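Local coordinates for pyridoxamine 5'-phosphate oxidase (Burkholderia, PDB 4HMW) that catalyses FMN-dependent, oxygen-consuming oxidations of hexahydro- and tetrahydrophenazine carboxylates in the terminal steps of phenazine antibiotic biosynthesis, at the interface of chains A and B. Residues are numbered along the deposited sequence; one frame, centred on the assembly and turned at random. Chains: chain A/B, Pyridoxamine 5'-phosphate oxidase.

Contacts 1 and 2 belong to one two-fold symmetric interface between two copies of PhzG, and the centres of their C-alpha atoms lie about 21 Å apart. They share no residue. Contact 1 packs strands 51-57, 63-69 and 97-104 of both chains against each other around the symmetry axis, whereas contact 2 joins the loop 143-149 and helix 152-164 of chain A to strands 197-204 and 207-212 and the C-terminus of chain B, and recurs with the chains exchanged. Alanines, serines and a pair of isoleucines close the middle of the dimer, while the C-terminal tail of each chain fastens the flank of the other, where FMN-binding residues from both subunits meet.

Contact 1: the interface of chains A and B. Residues chain A 55-57, 63-65, 98-101; chain B 55-57, 63-65, 98-99, 101.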
ATOM      1  N   ALA A  55      -0.761   4.968   3.662  1.00 12.54           N
ATOM      2  CA  ALA A  55      -2.166   5.213   3.956  1.00 12.22           C
ATOM      3  C   ALA A  55      -2.286   6.236   5.066  1.00 14.35           C
ATOM      4  O   ALA A  55      -1.515   6.221   6.019  1.00 14.13           O
ATOM      5  CB  ALA A  55      -2.852   3.933   4.384  1.00 12.34           C
ATOM      6  N   THR A  56      -3.296   7.098   4.918  1.00 14.23           N
ATOM      7  CA  THR A  56      -3.638   8.125   5.883  1.00 15.57           C
ATOM      8  C   THR A  56      -5.160   8.154   5.956  1.00 15.25           C
ATOM      9  O   THR A  56      -5.851   7.492   5.159  1.00 15.38           O
ATOM     10  CB  THR A  56      -3.065   9.518   5.442  1.00 17.43           C
ATOM     11  OG1 THR A  56      -3.585   9.863   4.146  1.00 16.51           O
ATOM     12  CG2 THR A  56      -1.534   9.508   5.393  1.00 18.16           C
ATOM     13  N   ALA A  57      -5.701   8.877   6.923  1.00 15.87           N
ATOM     14  CA  ALA A  57      -7.142   8.971   7.063  1.00 18.24           C
ATOM     15  C   ALA A  57      -7.596  10.336   7.505  1.00 17.18           C
ATOM     16  O   ALA A  57      -6.874  11.077   8.185  1.00 17.04           O
ATOM     17  CB  ALA A  57      -7.657   7.927   8.017  1.00 20.54           C
ATOM     18  N   ILE A  63     -10.183   6.269   4.535  1.00 14.81           N
ATOM     19  CA  ILE A  63      -8.755   6.061   4.359  1.00 14.77           C
ATOM     20  C   ILE A  63      -8.388   6.318   2.891  1.00 14.77           C
ATOM     21  O   ILE A  63      -9.170   5.988   1.972  1.00 15.79           O
ATOM     22  CB  ILE A  63      -8.378   4.623   4.728  1.00 15.36           C
ATOM     23  CG1 ILE A  63      -8.845   4.315   6.157  1.00 17.59           C
ATOM     24  CG2 ILE A  63      -6.900   4.400   4.563  1.00 17.22           C
ATOM     25  CD1 ILE A  63      -8.650   2.868   6.583  1.00 18.87           C
ATOM     26  N   SER A  64      -7.223   6.940   2.689  1.00 15.16           N
ATOM     27  CA  SER A  64      -6.656   7.148   1.352  1.00 13.83           C
ATOM     28  C   SER A  64      -5.238   6.585   1.286  1.00 13.60           C
ATOM     29  O   SER A  64      -4.616   6.347   2.310  1.00 14.13           O
ATOM     30  CB  SER A  64      -6.635   8.654   1.032  1.00 12.97           C
ATOM     31  OG  SER A  64      -5.799   9.326   1.974  1.00 15.23           O
ATOM     32  N   SER A  65      -4.727   6.359   0.080  1.00 13.28           N
ATOM     33  CA  SER A  65      -3.412   5.761  -0.110  0.64 13.24           C
ATOM     34  C   SER A  65      -2.705   6.335  -1.332  1.00 13.52           C
ATOM     35  O   SER A  65      -3.362   6.752  -2.278  1.00 13.78           O
ATOM     36  CB  SER A  65      -3.496   4.237  -0.305  0.64 17.30           C
ATOM     37  OG  SER A  65      -4.169   3.601   0.738  0.64 21.82           O
ATOM     38  N   ALA A  98      -0.596   7.139  10.268  1.00 17.36           N
ATOM     39  CA  ALA A  98      -0.214   6.703   8.941  1.00 16.15           C
ATOM     40  C   ALA A  98       0.276   5.273   9.002  1.00 17.15           C
ATOM     41  O   ALA A  98       0.726   4.810  10.050  1.00 18.66           O
ATOM     42  CB  ALA A  98       0.868   7.613   8.406  1.00 17.66           C
ATOM     43  N   SER A  99       0.180   4.574   7.873  1.00 17.24           N
ATOM     44  CA  SER A  99       0.695   3.225   7.781  1.00 14.11           C
ATOM     45  C   SER A  99       1.351   3.124   6.431  1.00 15.47           C
ATOM     46  O   SER A  99       0.728   3.393   5.413  1.00 20.01           O
ATOM     47  CB  SER A  99      -0.426   2.192   7.932  1.00 16.60           C
ATOM     48  OG  SER A  99       0.057   0.860   7.827  1.00 20.83           O
ATOM     49  N   GLY A 100       2.618   2.732   6.452  1.00 15.24           N
ATOM     50  CA  GLY A 100       3.379   2.550   5.233  1.00 15.87           C
ATOM     51  C   GLY A 100       3.715   1.088   4.997  1.00 16.75           C
ATOM     52  O   GLY A 100       4.086   0.365   5.917  1.00 17.41           O
ATOM     53  N   LEU A 101       3.567   0.644   3.750  1.00 14.02           N
ATOM     54  CA  LEU A 101       3.821  -0.757   3.416  1.00 13.46           C
ATOM     55  C   LEU A 101       4.842  -0.892   2.289  1.00 11.70           C
ATOM     56  O   LEU A 101       4.680  -0.338   1.222  1.00 13.73           O
ATOM     57  CB  LEU A 101       2.511  -1.450   3.038  1.00 15.65           C
ATOM     58  CG  LEU A 101       2.559  -2.938   2.751  1.00 14.52           C
ATOM     59  CD1 LEU A 101       2.830  -3.737   4.035  1.00 15.38           C
ATOM     60  CD2 LEU A 101       1.274  -3.390   2.049  1.00 13.99           C
TER
ATOM     61  N   ALA B  55      -5.311  -1.106   3.269  1.00 13.44           N
ATOM     62  CA  ALA B  55      -5.272  -0.396   4.555  1.00 12.75           C
ATOM     63  C   ALA B  55      -6.648  -0.396   5.198  1.00 13.48           C
ATOM     64  O   ALA B  55      -7.663  -0.185   4.526  1.00 14.53           O
ATOM     65  CB  ALA B  55      -4.803   1.019   4.337  1.00 12.26           C
ATOM     66  N   THR B  56      -6.646  -0.651   6.503  1.00 14.25           N
ATOM     67  CA  THR B  56      -7.844  -0.690   7.328  1.00 15.27           C
ATOM     68  C   THR B  56      -7.479   0.060   8.635  1.00 15.89           C
ATOM     69  O   THR B  56      -6.325   0.336   8.901  1.00 19.04           O
ATOM     70  CB  THR B  56      -8.272  -2.127   7.649  1.00 18.71           C
ATOM     71  OG1 THR B  56      -7.172  -2.853   8.194  1.00 18.03           O
ATOM     72  CG2 THR B  56      -8.780  -2.827   6.394  1.00 19.09           C
ATOM     73  N   ALA B  57      -8.476   0.391   9.445  1.00 14.60           N
ATOM     74  CA  ALA B  57      -8.221   1.071  10.705  1.00 16.78           C
ATOM     75  C   ALA B  57      -9.059   0.542  11.849  1.00 17.00           C
ATOM     76  O   ALA B  57     -10.163   0.004  11.669  1.00 15.49           O
ATOM     77  CB  ALA B  57      -8.391   2.552  10.563  1.00 19.66           C
ATOM     78  N   ILE B  63      -4.052   2.978  11.777  1.00 18.03           N
ATOM     79  CA  ILE B  63      -4.172   2.341  10.483  1.00 16.34           C
ATOM     80  C   ILE B  63      -3.168   1.190  10.384  1.00 17.08           C
ATOM     81  O   ILE B  63      -2.067   1.279  10.911  1.00 17.97           O
ATOM     82  CB  ILE B  63      -3.867   3.333   9.371  1.00 17.12           C
ATOM     83  CG1 ILE B  63      -4.690   4.597   9.536  1.00 17.78           C
ATOM     84  CG2 ILE B  63      -4.090   2.687   7.997  1.00 17.82           C
ATOM     85  CD1 ILE B  63      -4.419   5.639   8.481  1.00 18.79           C
ATOM     86  N   SER B  64      -3.584   0.101   9.742  1.00 16.48           N
ATOM     87  CA  SER B  64      -2.712  -1.020   9.446  1.00 15.44           C
ATOM     88  C   SER B  64      -2.838  -1.364   7.949  1.00 15.51           C
ATOM     89  O   SER B  64      -3.777  -0.956   7.286  1.00 14.81           O
ATOM     90  CB  SER B  64      -3.083  -2.227  10.306  1.00 18.30           C
ATOM     91  OG  SER B  64      -4.368  -2.681   9.959  1.00 19.50           O
ATOM     92  N   SER B  65      -1.843  -2.058   7.421  1.00 14.89           N
ATOM     93  CA  SER B  65      -1.810  -2.376   6.004  0.64 15.40           C
ATOM     94  C   SER B  65      -1.088  -3.699   5.758  1.00 14.71           C
ATOM     95  O   SER B  65      -0.285  -4.140   6.558  1.00 17.04           O
ATOM     96  CB  SER B  65      -1.211  -1.224   5.171  0.64 18.88           C
ATOM     97  OG  SER B  65       0.063  -0.836   5.618  0.64 23.91           O
ATOM     98  N   ALA B  98     -12.023   1.112   3.978  1.00 16.80           N
ATOM     99  CA  ALA B  98     -10.753   0.539   3.551  1.00 16.90           C
ATOM    100  C   ALA B  98     -10.236   1.275   2.333  1.00 15.22           C
ATOM    101  O   ALA B  98     -10.995   1.913   1.586  1.00 15.57           O
ATOM    102  CB  ALA B  98     -10.887  -0.911   3.242  1.00 18.88           C
ATOM    103  N   SER B  99      -8.941   1.127   2.089  1.00 14.79           N
ATOM    104  CA  SER B  99      -8.345   1.706   0.884  1.00 14.41           C
ATOM    105  C   SER B  99      -7.357   0.714   0.341  1.00 15.93           C
ATOM    106  O   SER B  99      -6.615   0.110   1.097  1.00 19.47           O
ATOM    107  CB  SER B  99      -7.639   3.018   1.226  1.00 16.92           C
ATOM    108  OG  SER B  99      -7.085   3.595   0.058  1.00 17.01           O
ATOM    109  N   LEU B 101      -4.280   0.066  -2.727  1.00 11.08           N
ATOM    110  CA  LEU B 101      -3.403   0.737  -3.675  1.00  8.93           C
ATOM    111  C   LEU B 101      -2.709  -0.297  -4.540  1.00 10.42           C
ATOM    112  O   LEU B 101      -2.097  -1.234  -4.028  1.00 12.74           O
ATOM    113  CB  LEU B 101      -2.360   1.580  -2.912  1.00  9.17           C
ATOM    114  CG  LEU B 101      -1.433   2.435  -3.796  1.00 11.55           C
ATOM    115  CD1 LEU B 101      -2.248   3.531  -4.451  1.00 13.82           C
ATOM    116  CD2 LEU B 101      -0.275   3.025  -2.967  1.00 13.03           C
TER
HETATM  117  O   HOH W   1     -12.025   4.685   2.782  1.00 19.89           O
HETATM  118  O   HOH W   2      -1.367   4.023  12.253  1.00 22.89           O
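At the centre of this dimer interface, where strands of the two subunits pack in the split-barrel fold of the pyridoxamine 5'-phosphate oxidase family, the methyl groups of A:Ala55 and B:Ala55 meet tip to tip, CB to CB at 3.5 Å. So short a side chain probably lets the strands 51-57 come close at the two-fold axis. A:Ile63 and B:Ile63 flank the pair and lose more surface to the partner than any other residue of the patch. In each, CG1 stands anti to the carbonyl carbon (chi1 -55° in A:Ile63) and the chain runs on extended, so that the two branches serve different neighbours. The CG2 branch of A:Ile63 lies against B:Ser99 CB at 3.7 Å and also touches the methyl of B:Ala55. Its other branch carries CD1 over the backbone of B:Thr56, 3.7 Å from that residue's CA, and on to the methyl of B:Ala57. B:Ile63 repeats this on chain A.

Farther out, serine hydroxyls pair across the chains. A:Ser99 and B:Ser99 both hold OG anti to the backbone N, but their partners differ: A:Ser65 has OG anti to the carbonyl carbon (chi1 -55°), B:Ser65 in the crowded position between N and the carbonyl carbon (chi1 55°). The hydrogen bond between A:Ser65 OG and B:Ser99 OG measures 3.0 Å, and its twin between A:Ser99 OG and B:Ser65 OG 2.8 Å. The B:Ser65 rotation also brings its OG beside A:Leu101 CB. At the rim two waters link the backbones: water 2 joins N and O of B:Ile63 to the carbonyl of A:Ala98, its distance to B:Ile63 N being 2.9 Å.

Contact 2: the interface of chains A and B. Residues chain A 143-149, 155; chain B 198, 200, 211-215.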
ATOM      1  N   SER A 143       3.657  23.377  -8.998  1.00 17.32           N
ATOM      2  CA  SER A 143       2.448  22.591  -8.755  1.00 17.99           C
ATOM      3  C   SER A 143       1.964  22.698  -7.317  1.00 18.71           C
ATOM      4  O   SER A 143       2.756  22.638  -6.411  1.00 21.71           O
ATOM      5  CB  SER A 143       2.747  21.131  -9.081  1.00 18.56           C
ATOM      6  OG  SER A 143       1.598  20.326  -8.837  1.00 20.35           O
ATOM      7  N   HIS A 144       0.656  22.869  -7.132  1.00 16.35           N
ATOM      8  CA  HIS A 144       0.038  22.756  -5.828  1.00 17.34           C
ATOM      9  C   HIS A 144      -0.597  21.381  -5.746  1.00 15.67           C
ATOM     10  O   HIS A 144      -1.739  21.161  -6.164  1.00 15.30           O
ATOM     11  CB  HIS A 144      -0.956  23.899  -5.626  1.00 19.32           C
ATOM     12  CG  HIS A 144      -0.299  25.247  -5.582  1.00 21.78           C
ATOM     13  ND1 HIS A 144       0.068  25.853  -4.405  1.00 24.23           N
ATOM     14  CD2 HIS A 144       0.100  26.079  -6.569  1.00 23.80           C
ATOM     15  CE1 HIS A 144       0.623  27.025  -4.663  1.00 25.43           C
ATOM     16  NE2 HIS A 144       0.656  27.188  -5.968  1.00 25.38           N
ATOM     17  N   GLN A 145       0.199  20.454  -5.229  1.00 16.13           N
ATOM     18  CA  GLN A 145      -0.101  19.055  -5.246  1.00 14.45           C
ATOM     19  C   GLN A 145      -1.511  18.733  -4.779  1.00 12.22           C
ATOM     20  O   GLN A 145      -1.923  19.126  -3.690  1.00 15.43           O
ATOM     21  CB  GLN A 145       0.958  18.310  -4.409  1.00 16.87           C
ATOM     22  CG  GLN A 145       0.888  16.805  -4.489  1.00 16.52           C
ATOM     23  CD  GLN A 145       1.977  16.153  -3.640  1.00 17.37           C
ATOM     24  OE1 GLN A 145       1.986  16.277  -2.401  1.00 17.23           O
ATOM     25  NE2 GLN A 145       2.934  15.497  -4.305  1.00 17.19           N
ATOM     26  N   SER A 146      -2.251  18.051  -5.642  1.00 14.15           N
ATOM     27  CA  SER A 146      -3.596  17.564  -5.338  1.00 14.42           C
ATOM     28  C   SER A 146      -4.742  18.578  -5.472  1.00 16.52           C
ATOM     29  O   SER A 146      -5.906  18.187  -5.415  1.00 19.56           O
ATOM     30  CB  SER A 146      -3.667  16.803  -4.002  1.00 16.45           C
ATOM     31  OG  SER A 146      -2.632  15.865  -3.981  1.00 18.20           O
ATOM     32  N   ASP A 147      -4.418  19.854  -5.647  1.00 14.91           N
ATOM     33  CA  ASP A 147      -5.420  20.830  -6.077  1.00 17.44           C
ATOM     34  C   ASP A 147      -5.882  20.465  -7.487  1.00 17.14           C
ATOM     35  O   ASP A 147      -5.163  19.790  -8.252  1.00 16.09           O
ATOM     36  CB  ASP A 147      -4.834  22.247  -6.099  1.00 20.08           C
ATOM     37  CG  ASP A 147      -4.581  22.831  -4.705  1.00 27.28           C
ATOM     38  OD1 ASP A 147      -4.682  22.110  -3.674  1.00 30.04           O
ATOM     39  OD2 ASP A 147      -4.251  24.052  -4.649  1.00 29.72           O
ATOM     40  N   GLU A 148      -7.073  20.913  -7.848  1.00 17.90           N
ATOM     41  CA  GLU A 148      -7.570  20.716  -9.186  1.00 18.48           C
ATOM     42  C   GLU A 148      -6.624  21.359 -10.206  1.00 18.51           C
ATOM     43  O   GLU A 148      -6.134  22.478 -10.021  1.00 17.70           O
ATOM     44  CB  GLU A 148      -8.974  21.278  -9.333  1.00 21.26           C
ATOM     45  CG  GLU A 148      -9.524  21.015 -10.722  1.00 25.09           C
ATOM     46  CD  GLU A 148     -11.040  21.247 -10.873  1.00 29.86           C
ATOM     47  OE1 GLU A 148     -11.688  21.775  -9.949  1.00 33.55           O
ATOM     48  OE2 GLU A 148     -11.589  20.872 -11.931  1.00 28.76           O
ATOM     49  N   LEU A 149      -6.333  20.606 -11.258  1.00 18.93           N
ATOM     50  CA  LEU A 149      -5.576  21.112 -12.382  1.00 17.55           C
ATOM     51  C   LEU A 149      -6.507  21.852 -13.315  1.00 21.82           C
ATOM     52  O   LEU A 149      -7.424  21.256 -13.888  1.00 25.98           O
ATOM     53  CB  LEU A 149      -4.921  19.942 -13.108  1.00 17.83           C
ATOM     54  CG  LEU A 149      -4.147  20.315 -14.382  1.00 20.86           C
ATOM     55  CD1 LEU A 149      -2.956  21.197 -14.071  1.00 21.21           C
ATOM     56  CD2 LEU A 149      -3.690  19.057 -15.057  1.00 22.10           C
ATOM     57  N   LEU A 155       0.553  24.907 -16.554  1.00 15.40           N
ATOM     58  CA  LEU A 155       1.387  24.407 -15.474  1.00 16.68           C
ATOM     59  C   LEU A 155       2.738  23.956 -16.022  1.00 15.70           C
ATOM     60  O   LEU A 155       3.770  24.225 -15.426  1.00 15.42           O
ATOM     61  CB  LEU A 155       0.666  23.290 -14.705  1.00 14.69           C
ATOM     62  CG  LEU A 155       1.499  22.582 -13.624  1.00 17.27           C
ATOM     63  CD1 LEU A 155       2.049  23.566 -12.599  1.00 18.92           C
ATOM     64  CD2 LEU A 155       0.673  21.502 -12.920  1.00 16.67           C
TER
ATOM     65  N   ARG B 198      -3.239  12.626 -13.451  1.00 11.17           N
ATOM     66  CA  ARG B 198      -3.975  12.260 -12.234  1.00 12.57           C
ATOM     67  C   ARG B 198      -5.444  12.464 -12.473  1.00 11.82           C
ATOM     68  O   ARG B 198      -5.880  13.569 -12.714  1.00 12.80           O
ATOM     69  CB  ARG B 198      -3.554  13.130 -11.055  1.00 13.81           C
ATOM     70  CG  ARG B 198      -2.059  13.034 -10.678  1.00 13.33           C
ATOM     71  CD  ARG B 198      -1.816  13.759  -9.372  1.00 13.65           C
ATOM     72  NE  ARG B 198      -2.520  13.109  -8.269  1.00 13.54           N
ATOM     73  CZ  ARG B 198      -2.595  13.582  -7.018  1.00 13.27           C
ATOM     74  NH1 ARG B 198      -2.027  14.734  -6.701  1.00 15.17           N
ATOM     75  NH2 ARG B 198      -3.260  12.881  -6.092  1.00 14.93           N
ATOM     76  N   ARG B 200      -9.113  11.703 -10.802  1.00 15.09           N
ATOM     77  CA  ARG B 200      -9.880  11.331  -9.621  1.00 16.94           C
ATOM     78  C   ARG B 200     -11.357  11.143  -9.939  1.00 15.99           C
ATOM     79  O   ARG B 200     -11.954  11.978 -10.599  1.00 17.51           O
ATOM     80  CB  ARG B 200      -9.723  12.400  -8.528  1.00 15.34           C
ATOM     81  CG  ARG B 200     -10.698  12.217  -7.373  1.00 16.75           C
ATOM     82  CD  ARG B 200     -10.654  13.350  -6.360  1.00 22.93           C
ATOM     83  NE  ARG B 200      -9.411  13.462  -5.632  1.00 26.15           N
ATOM     84  CZ  ARG B 200      -9.006  14.583  -5.015  1.00 28.32           C
ATOM     85  NH1 ARG B 200      -9.733  15.703  -5.097  1.00 28.24           N
ATOM     86  NH2 ARG B 200      -7.851  14.602  -4.343  1.00 29.83           N
ATOM     87  N   THR B 211     -12.246  14.668 -11.750  1.00 19.47           N
ATOM     88  CA  THR B 211     -11.380  15.834 -11.674  0.68 19.05           C
ATOM     89  C   THR B 211      -9.966  15.446 -12.070  1.00 17.49           C
ATOM     90  O   THR B 211      -9.520  14.359 -11.748  1.00 18.57           O
ATOM     91  CB  THR B 211     -11.285  16.358 -10.196  0.68 22.71           C
ATOM     92  OG1 THR B 211     -12.558  16.250  -9.533  0.68 27.50           O
ATOM     93  CG2 THR B 211     -10.776  17.793 -10.128  0.68 23.64           C
ATOM     94  N   GLN B 212      -9.249  16.350 -12.743  1.00 14.52           N
ATOM     95  CA  GLN B 212      -7.817  16.171 -12.955  1.00 13.88           C
ATOM     96  C   GLN B 212      -7.085  16.919 -11.840  1.00 14.60           C
ATOM     97  O   GLN B 212      -7.493  17.998 -11.460  1.00 15.29           O
ATOM     98  CB  GLN B 212      -7.369  16.722 -14.314  1.00 15.52           C
ATOM     99  CG  GLN B 212      -7.998  15.989 -15.502  1.00 16.46           C
ATOM    100  CD  GLN B 212      -7.583  16.603 -16.833  1.00 21.73           C
ATOM    101  OE1 GLN B 212      -7.264  17.793 -16.907  1.00 27.29           O
ATOM    102  NE2 GLN B 212      -7.574  15.796 -17.887  1.00 21.32           N
ATOM    103  N   LEU B 213      -6.017  16.331 -11.323  1.00 14.97           N
ATOM    104  CA  LEU B 213      -5.295  16.905 -10.179  1.00 13.95           C
ATOM    105  C   LEU B 213      -3.871  17.328 -10.539  1.00 15.08           C
ATOM    106  O   LEU B 213      -3.221  16.735 -11.415  1.00 15.77           O
ATOM    107  CB  LEU B 213      -5.218  15.895  -9.010  1.00 13.78           C
ATOM    108  CG  LEU B 213      -6.528  15.250  -8.597  1.00 14.52           C
ATOM    109  CD1 LEU B 213      -6.261  14.219  -7.517  1.00 15.26           C
ATOM    110  CD2 LEU B 213      -7.569  16.255  -8.107  1.00 15.90           C
ATOM    111  N   GLN B 214      -3.363  18.318  -9.815  1.00 16.11           N
ATOM    112  CA  GLN B 214      -1.960  18.714  -9.947  1.00 14.33           C
ATOM    113  C   GLN B 214      -1.049  17.678  -9.281  1.00 12.82           C
ATOM    114  O   GLN B 214      -1.405  17.069  -8.284  1.00 13.35           O
ATOM    115  CB  GLN B 214      -1.739  20.101  -9.355  1.00 15.01           C
ATOM    116  CG  GLN B 214      -2.511  21.210 -10.080  1.00 16.59           C
ATOM    117  CD  GLN B 214      -2.276  22.574  -9.486  1.00 16.47           C
ATOM    118  OE1 GLN B 214      -1.133  22.995  -9.305  1.00 17.39           O
ATOM    119  NE2 GLN B 214      -3.360  23.288  -9.186  1.00 18.91           N
ATOM    120  N   PRO B 215       0.117  17.413  -9.882  1.00 13.29           N
ATOM    121  CA  PRO B 215       1.035  16.383  -9.406  1.00 15.52           C
ATOM    122  C   PRO B 215       1.810  16.731  -8.140  1.00 21.49           C
ATOM    123  O   PRO B 215       2.243  15.767  -7.425  1.00 23.59           O
ATOM    124  CB  PRO B 215       2.032  16.261 -10.545  1.00 17.97           C
ATOM    125  CG  PRO B 215       2.009  17.586 -11.238  1.00 17.39           C
ATOM    126  CD  PRO B 215       0.583  18.055 -11.120  1.00 16.66           C
ATOM    127  OXT PRO B 215       2.038  17.929  -7.818  1.00 23.66           O
TER
HETATM  128  O   HOH W   3     -10.449  18.840 -13.707  1.00 31.64           O
HETATM  129  O   HOH W   4      -7.601  20.203 -16.435  1.00 40.98           O
HETATM  130  O   HOH W   5      -7.197  17.273  -2.744  1.00 42.49           O
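The loop 143-149 of chain A and the C-terminal tail of chain B run antiparallel, with a beta bridge between A:Glu148 and B:Leu213 and with B:Gln214 N pointing nearly along the C=O axis of A:Asp147 (175° at the oxygen, 2.8 Å from N to O). This tail belongs to the C-terminal dimerisation region of the pyridoxamine 5'-phosphate oxidase family. On either side of that bond, A:Leu149 N reaches B:Gln212 O and A:Ser146 N reaches B:Gln214 O, both from above the carbonyl plane.

B:Gln214 loses more surface than any other residue of the patch. With CG anti to the carbonyl carbon (chi1 -63°) and the chain extended beyond it, its amide enters the loop of chain A and is held at both ends: OE1 accepts from A:His144 N at 2.8 Å, and NE2 donates to A:Glu148 O at 3.0 Å. Both bonds meet their acceptors out of the carbonyl plane, yet together they fix the rotation of the amide. Its side chain crosses A:Leu149 obliquely, CG resting against CA of that leucine.

The terminal carboxylate of B:Pro215 is held through both oxygens. A:Ser143 OG, anti to its backbone N, donates to OXT at 2.6 Å, while the extended A:Gln145 sends NE2 in plane to a lone pair of O at 3.2 Å. The proline CD meets A:Leu155 CD2 tip to tip.

B:Arg198 bends at chi3 (65°) and presents NH1 at the edge of its guanidinium to A:Ser146 OG at 3.0 Å. The same NH1 also donates to B:Gln214 O, which thereby takes two donors. Because A:Gln145, A:Ser146 and B:Arg198 all bind FMN, this junction helps build the cofactor site from two chains. At the outer end, A:Glu148 crosses B:Thr211 at about a right angle, its CG 3.5 Å from the methyl CG2.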